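Protein p13 MTCP-1 (PDB 1A1X) binds the PH domains of the kinases AKT1 and AKT2 and enhances their phosphorylation and activation. Local coordinates at residues 40-45 with 87-92. Sequence-based numbering, arbitrary orientation.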
ATOM      1  N   PHE A  40      -1.186  10.480  12.252  1.00 22.41           N
ATOM      2  CA  PHE A  40      -1.968   9.265  12.487  1.00 19.83           C
ATOM      3  C   PHE A  40      -1.129   8.007  12.591  1.00 17.95           C
ATOM      4  O   PHE A  40       0.093   8.029  12.431  1.00 14.28           O
ATOM      5  CB  PHE A  40      -3.053   9.086  11.411  1.00 19.37           C
ATOM      6  CG  PHE A  40      -2.516   9.097  10.024  1.00 25.11           C
ATOM      7  CD1 PHE A  40      -2.364  10.295   9.340  1.00 29.88           C
ATOM      8  CD2 PHE A  40      -2.093   7.921   9.423  1.00 26.71           C
ATOM      9  CE1 PHE A  40      -1.785  10.323   8.069  1.00 32.01           C
ATOM     10  CE2 PHE A  40      -1.516   7.939   8.155  1.00 30.64           C
ATOM     11  CZ  PHE A  40      -1.360   9.145   7.477  1.00 28.16           C
ATOM     12  N   LEU A  41      -1.821   6.898  12.824  1.00 16.59           N
ATOM     13  CA  LEU A  41      -1.178   5.615  12.977  1.00 11.19           C
ATOM     14  C   LEU A  41      -1.703   4.579  11.996  1.00 10.44           C
ATOM     15  O   LEU A  41      -2.898   4.523  11.702  1.00  6.65           O
ATOM     16  CB  LEU A  41      -1.376   5.142  14.413  1.00 15.40           C
ATOM     17  CG  LEU A  41      -0.673   3.863  14.840  1.00 17.96           C
ATOM     18  CD1 LEU A  41      -0.037   4.073  16.202  1.00 22.78           C
ATOM     19  CD2 LEU A  41      -1.653   2.714  14.847  1.00 17.63           C
ATOM     20  N   ARG A  42      -0.778   3.791  11.464  1.00  9.43           N
ATOM     21  CA  ARG A  42      -1.093   2.713  10.535  1.00 12.78           C
ATOM     22  C   ARG A  42      -0.528   1.412  11.096  1.00 10.33           C
ATOM     23  O   ARG A  42       0.439   1.419  11.855  1.00 13.14           O
ATOM     24  CB  ARG A  42      -0.463   2.956   9.153  1.00 10.56           C
ATOM     25  CG  ARG A  42      -1.145   4.027   8.296  1.00 13.78           C
ATOM     26  CD  ARG A  42      -0.864   3.795   6.800  1.00 15.67           C
ATOM     27  NE  ARG A  42      -1.248   4.939   5.971  1.00 15.51           N
ATOM     28  CZ  ARG A  42      -0.410   5.877   5.534  1.00 12.10           C
ATOM     29  NH1 ARG A  42       0.880   5.822   5.833  1.00 11.66           N
ATOM     30  NH2 ARG A  42      -0.865   6.886   4.808  1.00 13.24           N
ATOM     31  N   ALA A  43      -1.169   0.303  10.757  1.00 10.52           N
ATOM     32  CA  ALA A  43      -0.702  -1.008  11.178  1.00  9.84           C
ATOM     33  C   ALA A  43      -0.592  -1.828   9.904  1.00  8.98           C
ATOM     34  O   ALA A  43      -1.500  -1.826   9.090  1.00 12.92           O
ATOM     35  CB  ALA A  43      -1.689  -1.654  12.136  1.00  8.83           C
ATOM     36  N   ARG A  44       0.559  -2.446   9.688  1.00  8.69           N
ATOM     37  CA  ARG A  44       0.764  -3.281   8.516  1.00  9.60           C
ATOM     38  C   ARG A  44       0.695  -4.697   9.070  1.00  8.62           C
ATOM     39  O   ARG A  44       1.447  -5.057   9.969  1.00 15.33           O
ATOM     40  CB  ARG A  44       2.122  -2.986   7.879  1.00  8.69           C
ATOM     41  CG  ARG A  44       2.332  -3.657   6.533  1.00 11.48           C
ATOM     42  CD  ARG A  44       3.295  -2.846   5.683  1.00 14.85           C
ATOM     43  NE  ARG A  44       4.570  -2.651   6.354  1.00 20.01           N
ATOM     44  CZ  ARG A  44       5.575  -3.521   6.333  1.00 25.11           C
ATOM     45  NH1 ARG A  44       5.464  -4.664   5.669  1.00 28.22           N
ATOM     46  NH2 ARG A  44       6.699  -3.235   6.970  1.00 25.52           N
ATOM     47  N   VAL A  45      -0.269  -5.468   8.589  1.00 11.50           N
ATOM     48  CA  VAL A  45      -0.483  -6.818   9.095  1.00 12.07           C
ATOM     49  C   VAL A  45      -0.296  -7.843   7.988  1.00 12.67           C
ATOM     50  O   VAL A  45      -0.954  -7.774   6.947  1.00 13.12           O
ATOM     51  CB  VAL A  45      -1.918  -6.958   9.705  1.00 12.86           C
ATOM     52  CG1 VAL A  45      -1.973  -8.125  10.655  1.00 12.39           C
ATOM     53  CG2 VAL A  45      -2.345  -5.662  10.416  1.00 10.08           C
ATOM     54  N   GLN A  87      -9.401   1.928   8.749  1.00 11.88           N
ATOM     55  CA  GLN A  87      -9.651   1.843   7.317  1.00 11.39           C
ATOM     56  C   GLN A  87      -8.693   0.874   6.640  1.00 12.00           C
ATOM     57  O   GLN A  87      -7.495   0.917   6.896  1.00 11.24           O
ATOM     58  CB  GLN A  87      -9.470   3.233   6.685  1.00 14.49           C
ATOM     59  CG  GLN A  87      -9.752   3.292   5.191  1.00 18.40           C
ATOM     60  CD  GLN A  87     -11.218   3.052   4.866  1.00 23.31           C
ATOM     61  OE1 GLN A  87     -12.095   3.776   5.346  1.00 27.67           O
ATOM     62  NE2 GLN A  87     -11.492   2.037   4.050  1.00 26.80           N
ATOM     63  N   ILE A  88      -9.207  -0.024   5.805  1.00 11.31           N
ATOM     64  CA  ILE A  88      -8.322  -0.930   5.079  1.00 12.62           C
ATOM     65  C   ILE A  88      -7.862  -0.107   3.875  1.00 11.88           C
ATOM     66  O   ILE A  88      -8.658   0.186   2.987  1.00 14.98           O
ATOM     67  CB  ILE A  88      -9.050  -2.200   4.577  1.00 15.22           C
ATOM     68  CG1 ILE A  88      -9.496  -3.075   5.753  1.00 17.20           C
ATOM     69  CG2 ILE A  88      -8.129  -3.015   3.667  1.00 12.57           C
ATOM     70  CD1 ILE A  88     -10.410  -4.234   5.339  1.00 13.83           C
ATOM     71  N   GLN A  89      -6.611   0.345   3.892  1.00 15.00           N
ATOM     72  CA  GLN A  89      -6.082   1.146   2.785  1.00 16.39           C
ATOM     73  C   GLN A  89      -5.660   0.274   1.615  1.00 16.88           C
ATOM     74  O   GLN A  89      -5.716   0.695   0.457  1.00 19.34           O
ATOM     75  CB  GLN A  89      -4.962   2.055   3.261  1.00 12.14           C
ATOM     76  CG  GLN A  89      -5.430   2.977   4.361  1.00 13.54           C
ATOM     77  CD  GLN A  89      -4.516   4.156   4.528  1.00  9.67           C
ATOM     78  OE1 GLN A  89      -3.455   4.047   5.124  1.00 12.98           O
ATOM     79  NE2 GLN A  89      -4.922   5.295   3.990  1.00 13.21           N
ATOM     80  N   HIS A  90      -5.188  -0.928   1.928  1.00 15.39           N
ATOM     81  CA  HIS A  90      -4.865  -1.900   0.890  1.00 12.39           C
ATOM     82  C   HIS A  90      -4.795  -3.326   1.429  1.00 11.51           C
ATOM     83  O   HIS A  90      -4.540  -3.550   2.616  1.00  9.32           O
ATOM     84  CB  HIS A  90      -3.666  -1.490   0.005  1.00 11.57           C
ATOM     85  CG  HIS A  90      -2.317  -1.796   0.576  1.00 11.82           C
ATOM     86  ND1 HIS A  90      -2.020  -2.981   1.213  1.00 15.98           N
ATOM     87  CD2 HIS A  90      -1.164  -1.092   0.539  1.00  5.68           C
ATOM     88  CE1 HIS A  90      -0.743  -2.994   1.543  1.00  5.12           C
ATOM     89  NE2 HIS A  90      -0.201  -1.858   1.147  1.00  9.37           N
ATOM     90  N   HIS A  91      -5.149  -4.266   0.563  1.00 12.42           N
ATOM     91  CA  HIS A  91      -5.154  -5.686   0.876  1.00 13.33           C
ATOM     92  C   HIS A  91      -4.589  -6.356  -0.362  1.00 14.22           C
ATOM     93  O   HIS A  91      -5.278  -6.531  -1.363  1.00 14.55           O
ATOM     94  CB  HIS A  91      -6.587  -6.161   1.130  1.00 14.49           C
ATOM     95  CG  HIS A  91      -6.703  -7.624   1.440  1.00 11.65           C
ATOM     96  ND1 HIS A  91      -7.886  -8.317   1.305  1.00 10.13           N
ATOM     97  CD2 HIS A  91      -5.796  -8.514   1.907  1.00 12.17           C
ATOM     98  CE1 HIS A  91      -7.703  -9.571   1.678  1.00 11.37           C
ATOM     99  NE2 HIS A  91      -6.444  -9.716   2.048  1.00 11.03           N
ATOM    100  N   LEU A  92      -3.318  -6.720  -0.285  1.00 14.20           N
ATOM    101  CA  LEU A  92      -2.653  -7.332  -1.413  1.00 16.13           C
ATOM    102  C   LEU A  92      -1.632  -8.383  -1.043  1.00 15.61           C
ATOM    103  O   LEU A  92      -1.379  -8.650   0.135  1.00 13.18           O
ATOM    104  CB  LEU A  92      -2.013  -6.249  -2.301  1.00 21.91           C
ATOM    105  CG  LEU A  92      -1.586  -4.918  -1.674  1.00 19.48           C
ATOM    106  CD1 LEU A  92      -0.276  -5.069  -0.976  1.00 21.10           C
ATOM    107  CD2 LEU A  92      -1.483  -3.852  -2.730  1.00 24.03           C
TER
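Arg42 and Gln89 join on the wall of the TCL1-family beta barrel, at a face covered by the second subunit. NE of Arg42 donates a hydrogen bond to OE1 of Gln89 at a modelled 2.5 Å, shorter than usual, so the exact length is doubtful. The N-H...O angle is 138°, so the bond is bent. The donor lies in the carbonyl plane of the Gln89 amide. The acceptor sits somewhat out of the guanidinium plane, although the two flat groups are nearly coplanar. The side chains cross at about a right angle. The outer chain of Arg42 is stretched out, which brings NE to the Gln89 amide. The Phe40 ring comes edge-on to one face of the Arg42 guanidinium, with CE2 3.5 Å above its plane, over the centre. Strands 41-46 and 85-94 are not neighbours in the antiparallel barrel. Strand 97-104 runs between them and is joined by backbone hydrogen bonds to Leu41, Ala43 and Val45. The two side chains bridge over that strand. Gln89 and His90 together face Leu101 in a classic beta bulge. A chi1 of -58° sets CG of Gln89 opposite the carbonyl carbon, and the rest of the chain runs straight to Arg42. OE2 of Glu5 of the second subunit meets both side chains, in a salt bridge with NH2 of Arg42 and a hydrogen bond from NE2 of Gln89, and NH2 of Arg42 also donates a hydrogen bond to the backbone O of Met93 of that subunit.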